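Local coordinates for Anapc5 protein (Xenopus laevis, PDB 5BPZ), which is a subunit of the anaphase-promoting complex (APC/C), the cell-cycle ubiquitin ligase, in which its N-terminal helical domain probably serves as part of the scaffold, at residues 29-33 with 136-141; 35-39 with 109-113; 44-50 with 84-88. All coordinates share one frame; numbering follows the deposited sequence.

Interaction 1 (29-33 with 136-141)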
loop_
_atom_site.group_PDB
_atom_site.type_symbol
_atom_site.label_atom_id
_atom_site.label_comp_id
_atom_site.label_asym_id
_atom_site.label_seq_id
_atom_site.Cartn_x
_atom_site.Cartn_y
_atom_site.Cartn_z
ATOM N N TRP A 29 -12.644 -7.701 0.122
ATOM C CA TRP A 29 -11.367 -8.141 -0.443
ATOM C C TRP A 29 -10.244 -7.108 -0.235
ATOM O O TRP A 29 -9.087 -7.493 -0.056
ATOM C CB TRP A 29 -11.523 -8.529 -1.927
ATOM C CG TRP A 29 -10.334 -9.227 -2.532
ATOM C CD1 TRP A 29 -9.431 -10.025 -1.890
ATOM C CD2 TRP A 29 -9.985 -9.266 -3.920
ATOM N NE1 TRP A 29 -8.497 -10.498 -2.783
ATOM C CE2 TRP A 29 -8.819 -10.058 -4.038
ATOM C CE3 TRP A 29 -10.534 -8.691 -5.082
ATOM C CZ2 TRP A 29 -8.193 -10.290 -5.269
ATOM C CZ3 TRP A 29 -9.909 -8.919 -6.300
ATOM C CH2 TRP A 29 -8.755 -9.711 -6.386
ATOM N N VAL A 30 -10.592 -5.809 -0.245
ATOM C CA VAL A 30 -9.653 -4.712 -0.005
ATOM C C VAL A 30 -9.457 -4.638 1.511
ATOM O O VAL A 30 -10.430 -4.450 2.240
ATOM C CB VAL A 30 -10.152 -3.358 -0.588
ATOM C CG1 VAL A 30 -9.162 -2.233 -0.292
ATOM C CG2 VAL A 30 -10.403 -3.459 -2.088
ATOM N N THR A 31 -8.215 -4.828 1.979
ATOM C CA THR A 31 -7.879 -4.796 3.405
ATOM C C THR A 31 -6.759 -3.770 3.683
ATOM O O THR A 31 -6.073 -3.378 2.735
ATOM C CB THR A 31 -7.447 -6.199 3.889
ATOM O OG1 THR A 31 -6.351 -6.658 3.102
ATOM C CG2 THR A 31 -8.584 -7.221 3.893
ATOM N N PRO A 32 -6.514 -3.366 4.966
ATOM C CA PRO A 32 -5.390 -2.442 5.249
ATOM C C PRO A 32 -4.013 -2.936 4.768
ATOM O O PRO A 32 -3.176 -2.110 4.405
ATOM C CB PRO A 32 -5.431 -2.269 6.768
ATOM C CG PRO A 32 -6.782 -2.705 7.191
ATOM C CD PRO A 32 -7.240 -3.726 6.206
ATOM N N TYR A 33 -3.784 -4.269 4.723
ATOM C CA TYR A 33 -2.536 -4.831 4.191
ATOM C C TYR A 33 -2.422 -4.525 2.683
ATOM O O TYR A 33 -1.347 -4.133 2.212
ATOM C CB TYR A 33 -2.451 -6.358 4.421
ATOM C CG TYR A 33 -1.367 -7.013 3.594
ATOM C CD1 TYR A 33 -0.024 -6.892 3.947
ATOM C CD2 TYR A 33 -1.675 -7.704 2.426
ATOM C CE1 TYR A 33 0.980 -7.452 3.165
ATOM C CE2 TYR A 33 -0.673 -8.265 1.631
ATOM C CZ TYR A 33 0.652 -8.149 2.015
ATOM O OH TYR A 33 1.647 -8.693 1.245
ATOM N N HIS A 136 -7.789 -4.620 -9.988
ATOM C CA HIS A 136 -8.656 -5.344 -9.055
ATOM C C HIS A 136 -8.832 -4.648 -7.710
ATOM O O HIS A 136 -9.904 -4.793 -7.119
ATOM C CB HIS A 136 -8.215 -6.805 -8.871
ATOM C CG HIS A 136 -8.381 -7.636 -10.111
ATOM N ND1 HIS A 136 -7.337 -8.384 -10.623
ATOM C CD2 HIS A 136 -9.464 -7.794 -10.909
ATOM C CE1 HIS A 136 -7.815 -8.980 -11.704
ATOM N NE2 HIS A 136 -9.090 -8.650 -11.920
ATOM N N MET A 137 -7.828 -3.868 -7.240
ATOM C CA MET A 137 -7.964 -3.116 -5.982
ATOM C C MET A 137 -8.861 -1.890 -6.165
ATOM O O MET A 137 -9.742 -1.671 -5.335
ATOM C CB MET A 137 -6.611 -2.708 -5.380
ATOM C CG MET A 137 -5.887 -3.844 -4.670
ATOM S SD MET A 137 -6.806 -4.524 -3.256
ATOM C CE MET A 137 -7.269 -6.160 -3.943
ATOM N N ILE A 138 -8.637 -1.095 -7.252
ATOM C CA ILE A 138 -9.417 0.108 -7.566
ATOM C C ILE A 138 -10.869 -0.270 -7.899
ATOM O O ILE A 138 -11.780 0.446 -7.484
ATOM C CB ILE A 138 -8.742 1.025 -8.649
ATOM C CG1 ILE A 138 -7.288 1.440 -8.271
ATOM C CG2 ILE A 138 -9.598 2.266 -9.001
ATOM C CD1 ILE A 138 -7.090 2.391 -7.034
ATOM N N LEU A 139 -11.087 -1.399 -8.614
ATOM C CA LEU A 139 -12.436 -1.869 -8.949
ATOM C C LEU A 139 -13.184 -2.312 -7.693
ATOM O O LEU A 139 -14.287 -1.822 -7.459
ATOM C CB LEU A 139 -12.433 -3.004 -9.985
ATOM C CG LEU A 139 -12.180 -2.645 -11.452
ATOM C CD1 LEU A 139 -12.013 -3.905 -12.281
ATOM C CD2 LEU A 139 -13.308 -1.799 -12.037
ATOM N N ALA A 140 -12.575 -3.206 -6.867
ATOM C CA ALA A 140 -13.185 -3.690 -5.620
ATOM C C ALA A 140 -13.431 -2.545 -4.642
ATOM O O ALA A 140 -14.431 -2.581 -3.918
ATOM C CB ALA A 140 -12.331 -4.770 -4.979
ATOM N N TYR A 141 -12.559 -1.504 -4.663
ATOM C CA TYR A 141 -12.716 -0.301 -3.847
ATOM C C TYR A 141 -13.955 0.479 -4.273
ATOM O O TYR A 141 -14.741 0.847 -3.409
ATOM C CB TYR A 141 -11.473 0.618 -3.897
ATOM C CG TYR A 141 -11.645 1.904 -3.104
ATOM C CD1 TYR A 141 -11.590 1.901 -1.712
ATOM C CD2 TYR A 141 -11.893 3.115 -3.746
ATOM C CE1 TYR A 141 -11.780 3.071 -0.978
ATOM C CE2 TYR A 141 -12.074 4.294 -3.021
ATOM C CZ TYR A 141 -12.008 4.268 -1.637
ATOM O OH TYR A 141 -12.180 5.420 -0.910
#

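Interaction 2 (35-39 with 109-113)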
loop_
_atom_site.group_PDB
_atom_site.type_symbol
_atom_site.label_atom_id
_atom_site.label_comp_id
_atom_site.label_asym_id
_atom_site.label_seq_id
_atom_site.Cartn_x
_atom_site.Cartn_y
_atom_site.Cartn_z
ATOM N N ILE A 35 -3.874 -2.111 1.015
ATOM C CA ILE A 35 -3.695 -0.651 0.912
ATOM C C ILE A 35 -2.206 -0.326 1.068
ATOM O O ILE A 35 -1.643 0.446 0.285
ATOM C CB ILE A 35 -4.574 0.085 1.966
ATOM C CG1 ILE A 35 -6.080 -0.020 1.600
ATOM C CG2 ILE A 35 -4.153 1.550 2.127
ATOM C CD1 ILE A 35 -7.089 0.382 2.778
ATOM N N SER A 36 -1.569 -0.966 2.052
ATOM C CA SER A 36 -0.146 -0.826 2.355
ATOM C C SER A 36 0.730 -1.286 1.178
ATOM O O SER A 36 1.759 -0.676 0.891
ATOM C CB SER A 36 0.172 -1.584 3.636
ATOM O OG SER A 36 -0.651 -1.099 4.685
ATOM N N VAL A 37 0.279 -2.317 0.456
ATOM C CA VAL A 37 0.951 -2.826 -0.745
ATOM C C VAL A 37 0.813 -1.793 -1.887
ATOM O O VAL A 37 1.788 -1.525 -2.590
ATOM C CB VAL A 37 0.475 -4.245 -1.130
ATOM C CG1 VAL A 37 1.066 -4.680 -2.469
ATOM C CG2 VAL A 37 0.852 -5.247 -0.038
ATOM N N LEU A 38 -0.371 -1.169 -2.012
ATOM C CA LEU A 38 -0.620 -0.105 -2.989
ATOM C C LEU A 38 0.292 1.084 -2.699
ATOM O O LEU A 38 0.890 1.612 -3.625
ATOM C CB LEU A 38 -2.102 0.330 -2.994
ATOM C CG LEU A 38 -3.127 -0.700 -3.479
ATOM C CD1 LEU A 38 -4.536 -0.220 -3.200
ATOM C CD2 LEU A 38 -2.957 -1.022 -4.990
ATOM N N VAL A 39 0.433 1.471 -1.407
ATOM C CA VAL A 39 1.318 2.547 -0.918
ATOM C C VAL A 39 2.765 2.183 -1.319
ATOM O O VAL A 39 3.490 3.032 -1.842
ATOM C CB VAL A 39 1.177 2.751 0.622
ATOM C CG1 VAL A 39 2.327 3.579 1.192
ATOM C CG2 VAL A 39 -0.172 3.380 0.981
ATOM N N PHE A 109 -6.056 8.995 -1.505
ATOM C CA PHE A 109 -4.969 8.088 -1.891
ATOM C C PHE A 109 -5.414 7.236 -3.086
ATOM O O PHE A 109 -4.643 7.060 -4.030
ATOM C CB PHE A 109 -4.499 7.194 -0.718
ATOM C CG PHE A 109 -3.617 6.039 -1.166
ATOM C CD1 PHE A 109 -2.320 6.265 -1.615
ATOM C CD2 PHE A 109 -4.113 4.740 -1.210
ATOM C CE1 PHE A 109 -1.526 5.210 -2.076
ATOM C CE2 PHE A 109 -3.316 3.684 -1.666
ATOM C CZ PHE A 109 -2.028 3.927 -2.098
ATOM N N PHE A 110 -6.651 6.708 -3.028
ATOM C CA PHE A 110 -7.244 5.887 -4.082
ATOM C C PHE A 110 -7.436 6.661 -5.386
ATOM O O PHE A 110 -7.160 6.105 -6.452
ATOM C CB PHE A 110 -8.553 5.231 -3.606
ATOM C CG PHE A 110 -8.328 3.940 -2.852
ATOM C CD1 PHE A 110 -8.111 2.747 -3.532
ATOM C CD2 PHE A 110 -8.317 3.919 -1.462
ATOM C CE1 PHE A 110 -7.888 1.555 -2.835
ATOM C CE2 PHE A 110 -8.105 2.725 -0.765
ATOM C CZ PHE A 110 -7.886 1.554 -1.455
ATOM N N ASP A 111 -7.865 7.946 -5.298
ATOM C CA ASP A 111 -8.067 8.839 -6.449
ATOM C C ASP A 111 -6.729 9.117 -7.145
ATOM O O ASP A 111 -6.619 8.934 -8.359
ATOM C CB ASP A 111 -8.717 10.178 -6.015
ATOM C CG ASP A 111 -10.153 10.125 -5.506
ATOM O OD1 ASP A 111 -10.717 9.011 -5.414
ATOM O OD2 ASP A 111 -10.701 11.197 -5.168
ATOM N N ASP A 112 -5.711 9.541 -6.363
ATOM C CA ASP A 112 -4.358 9.845 -6.841
ATOM C C ASP A 112 -3.658 8.624 -7.438
ATOM O O ASP A 112 -2.959 8.763 -8.439
ATOM C CB ASP A 112 -3.506 10.467 -5.714
ATOM C CG ASP A 112 -3.923 11.868 -5.282
ATOM O OD1 ASP A 112 -4.736 12.500 -5.996
ATOM O OD2 ASP A 112 -3.430 12.335 -4.233
ATOM N N LEU A 113 -3.858 7.436 -6.834
ATOM C CA LEU A 113 -3.285 6.165 -7.289
ATOM C C LEU A 113 -3.870 5.748 -8.644
ATOM O O LEU A 113 -3.132 5.238 -9.491
ATOM C CB LEU A 113 -3.526 5.071 -6.238
ATOM C CG LEU A 113 -2.887 3.704 -6.452
ATOM C CD1 LEU A 113 -1.397 3.712 -6.102
ATOM C CD2 LEU A 113 -3.581 2.675 -5.625
#

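Interaction 3 (44-50 with 84-88)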
loop_
_atom_site.group_PDB
_atom_site.type_symbol
_atom_site.label_atom_id
_atom_site.label_comp_id
_atom_site.label_asym_id
_atom_site.label_seq_id
_atom_site.Cartn_x
_atom_site.Cartn_y
_atom_site.Cartn_z
ATOM N N MET A 44 7.424 2.984 -4.651
ATOM C CA MET A 44 8.458 2.375 -5.483
ATOM C C MET A 44 8.587 3.109 -6.820
ATOM O O MET A 44 9.703 3.356 -7.260
ATOM C CB MET A 44 8.177 0.887 -5.713
ATOM C CG MET A 44 8.712 0.009 -4.614
ATOM S SD MET A 44 8.017 -1.662 -4.689
ATOM C CE MET A 44 9.075 -2.371 -5.978
ATOM N N SER A 45 7.453 3.478 -7.451
ATOM C CA SER A 45 7.475 4.168 -8.737
ATOM C C SER A 45 8.010 5.598 -8.634
ATOM O O SER A 45 8.591 6.092 -9.584
ATOM C CB SER A 45 6.102 4.135 -9.407
ATOM O OG SER A 45 5.112 4.761 -8.611
ATOM N N LYS A 46 7.851 6.230 -7.478
ATOM C CA LYS A 46 8.258 7.609 -7.205
ATOM C C LYS A 46 9.712 7.750 -6.745
ATOM O O LYS A 46 10.239 8.861 -6.782
ATOM C CB LYS A 46 7.320 8.225 -6.144
ATOM C CG LYS A 46 5.911 8.531 -6.649
ATOM C CD LYS A 46 4.894 8.614 -5.508
ATOM C CE LYS A 46 4.724 10.009 -4.957
ATOM N NZ LYS A 46 3.872 10.029 -3.737
ATOM N N ASN A 47 10.339 6.662 -6.263
ATOM C CA ASN A 47 11.708 6.651 -5.725
ATOM C C ASN A 47 12.717 7.380 -6.637
ATOM O O ASN A 47 13.002 6.928 -7.739
ATOM C CB ASN A 47 12.152 5.210 -5.435
ATOM C CG ASN A 47 13.381 5.048 -4.566
ATOM O OD1 ASN A 47 14.157 5.981 -4.321
ATOM N ND2 ASN A 47 13.611 3.816 -4.118
ATOM N N THR A 48 13.223 8.521 -6.175
ATOM C CA THR A 48 14.171 9.350 -6.927
ATOM C C THR A 48 15.639 8.882 -6.772
ATOM O O THR A 48 16.522 9.440 -7.416
ATOM C CB THR A 48 14.035 10.825 -6.490
ATOM O OG1 THR A 48 14.387 10.918 -5.109
ATOM C CG2 THR A 48 12.627 11.398 -6.723
ATOM N N LYS A 49 15.897 7.882 -5.915
ATOM C CA LYS A 49 17.258 7.432 -5.610
ATOM C C LYS A 49 17.696 6.165 -6.342
ATOM O O LYS A 49 18.856 5.764 -6.208
ATOM C CB LYS A 49 17.446 7.288 -4.093
ATOM C CG LYS A 49 17.287 8.615 -3.347
ATOM C CD LYS A 49 17.558 8.461 -1.872
ATOM C CE LYS A 49 17.299 9.745 -1.127
ATOM N NZ LYS A 49 17.486 9.576 0.337
ATOM N N ILE A 50 16.811 5.566 -7.152
ATOM C CA ILE A 50 17.139 4.392 -7.965
ATOM C C ILE A 50 16.684 4.602 -9.406
ATOM O O ILE A 50 15.736 5.351 -9.664
ATOM C CB ILE A 50 16.665 3.033 -7.368
ATOM C CG1 ILE A 50 15.136 2.885 -7.410
ATOM C CG2 ILE A 50 17.233 2.784 -5.945
ATOM C CD1 ILE A 50 14.683 1.463 -7.358
ATOM N N CYS A 84 14.197 -2.630 -0.345
ATOM C CA CYS A 84 14.064 -1.206 -0.671
ATOM C C CYS A 84 14.276 -0.394 0.636
ATOM O O CYS A 84 13.295 0.082 1.213
ATOM C CB CYS A 84 12.695 -0.913 -1.286
ATOM S SG CYS A 84 12.186 -2.036 -2.617
ATOM N N PRO A 85 15.515 -0.261 1.161
ATOM C CA PRO A 85 15.698 0.448 2.448
ATOM C C PRO A 85 15.197 1.894 2.496
ATOM O O PRO A 85 14.751 2.336 3.556
ATOM C CB PRO A 85 17.205 0.357 2.698
ATOM C CG PRO A 85 17.673 -0.772 1.855
ATOM C CD PRO A 85 16.809 -0.750 0.640
ATOM N N ASN A 86 15.227 2.603 1.346
ATOM C CA ASN A 86 14.757 3.985 1.199
ATOM C C ASN A 86 13.244 4.090 1.450
ATOM O O ASN A 86 12.826 4.742 2.415
ATOM C CB ASN A 86 15.062 4.542 -0.210
ATOM C CG ASN A 86 16.460 4.334 -0.751
ATOM O OD1 ASN A 86 17.455 4.804 -0.187
ATOM N ND2 ASN A 86 16.551 3.726 -1.927
ATOM N N VAL A 87 12.441 3.405 0.606
ATOM C CA VAL A 87 10.979 3.479 0.588
ATOM C C VAL A 87 10.302 2.879 1.831
ATOM O O VAL A 87 9.172 3.259 2.085
ATOM C CB VAL A 87 10.311 2.946 -0.725
ATOM C CG1 VAL A 87 10.968 3.517 -1.974
ATOM C CG2 VAL A 87 10.250 1.433 -0.783
ATOM N N SER A 88 10.947 1.970 2.589
ATOM C CA SER A 88 10.337 1.366 3.791
ATOM C C SER A 88 9.753 2.406 4.757
ATOM O O SER A 88 8.592 2.274 5.165
ATOM C CB SER A 88 11.325 0.458 4.514
ATOM O OG SER A 88 12.463 1.190 4.940
HETATM O O HOH W 1 15.053 1.404 -2.357
#

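Interaction 1 (29-33 with 136-141)
Met-137 pushes its terminal methyl over one face of the Trp-29 indole: CE sits 4.1 Å from the centroid of the six-membered ring and only 10° off the ring normal, a CH-pi contact. The bump can reach that far because the thioether bends at both chi2 and chi3, turning the end of an otherwise passing side chain toward the ring. Along the same indole, His-136 offers its CB, 3.7 Å from CZ3 of Trp-29, while Ala-140 comes near CE3. The small methyl of Ala-140 lets the loop at 29-31 come close to the helix, and the CG2 branch of Val-30 fills the resulting hollow on helix 129-142, 3.7 Å from Ala-140 CB and 3.9 Å from Met-137 SD. Val-30 has CG1 anti to its backbone nitrogen (chi1 179°), which leaves CG2 as the branch that enters. Leu-152 of helix 146-164 also touches Val-30, so the valine wedges between two helices just before helix 32-46, whose N-cap is Thr-31. No hydrogen bond crosses this junction; the Tyr-141 amide beside CG2 is already paired with Met-137 O. The start of the modelled chain is therefore held to helix 129-142 by dispersion, CH-pi contact and burial of apolar surface.

Interaction 2 (35-39 with 109-113)
Phe-109 reaches across to helix 32-46 and makes much of this buried helix-helix contact within an all-helical domain, where the short axes of 35-39 and 109-113 cross at 44° and approach to 11.6 Å. That spacing suits large side chains. The ring of Phe-109 takes the CG2 methyl of Val-39 over one face, in a CH-pi contact 4.0 Å from the centroid, while Leu-38 CB meets its edge, 3.7 Å from CZ. With CG anti to the backbone nitrogen (chi1 167°), the phenyl points across the gap. Were Phe-109 replaced by an alanine, the ring would be gone and Leu-38 and Val-39 would probably face a gap, the CG2 methyl left without its aromatic face.

Beside it, Phe-110 presents CZ to Ile-35 CG1 at 3.9 Å and CE1 to Leu-38 CD1; both aliphatic chains cross the phenylalanine at about a right angle. Both methyls of Leu-38 lie against Leu-113 CD2, so its branched end touches two neighbours at once. Further out, Tyr-141 stacks on Phe-110, and Phe-133 and Leu-134 of helix 129-142 flank Leu-38. Arg-94 of helix 85-99 touches both Val-39 and Phe-109, and Leu-152 and Leu-156 of helix 146-164 back Ile-35. Of the two leucine methyl contacts, Leu-38 CD2 comes to 3.8 Å from Leu-113 CD2.

Interaction 3 (44-50 with 84-88)
The turn that follows helix 32-46 meets the junction between helices 73-83 and 85-99 here, and Asn-47 lies at the middle of the contact. Its amide nitrogen ND2 lies 3.4 Å from CG1 of Val-87, the two side chains crossing at about a right angle, and a valine suits this place by giving a compact apolar surface for the flat amide to rest against. CG of Asn-47 stands anti to its own nitrogen (chi1 -165°), which carries the amide out toward helix 85-99.

The two asparagines, Asn-47 and Asn-86, have amide planes turned 80° apart, and their ND2 atoms are 3.7 Å from each other. Both nitrogens are donors and cannot bond directly; a water accepts from both, weakly in each case, at 2.8 Å from Asn-86 ND2 and 3.3 Å from Asn-47 ND2. The other end of the Asn-47 amide is used within its own turn. OD1 accepts from the backbone nitrogen of Lys-49 at 3.0 Å, with an N-H...O angle of 157°, the donor lying above the carbonyl plane. This is an Asx turn, and it would help to hold the amide with ND2 turned to Asn-86, Val-87 and the water.

Around this polar centre, mostly carbon atoms of 44-50 lie against the Asn-86 amide, Val-87 and Cys-84. The extended chain of Lys-49 runs past Asn-86, its CD 4.0 Å from OD1, and CG2 of Ile-50 comes to the same amide. Met-44 CG lies 4.5 Å from Cys-84 SG, at the outer limit of contact. The same carbon comes near Val-87 CG2, so the flexible, unbranched methionine reaches both residues together. Leu-58 and Asn-59 of helix 52-67 also touch Met-44, while Val-80 of helix 73-83 packs on Val-87.

In the fold
From its first modelled residues, the chain enters interaction 1, continues through interaction 2 along helix 32-46, and reaches interaction 3 at that helix's C-terminal end. The partners then arrive in reverse order: 84-88 first, then 109-113, then 136-141. The three loops are therefore nested without crossing, interaction 3 within interaction 2 and both within interaction 1. Helix 32-46 is the shared spine, tied in turn to helices 129-142, 103-114 and 85-99. Interactions 1 and 2 touch, through Ile-138 against Phe-110 and Met-137 against Leu-38, whereas interaction 3 stands apart, its centre about 23 Å from that of interaction 1.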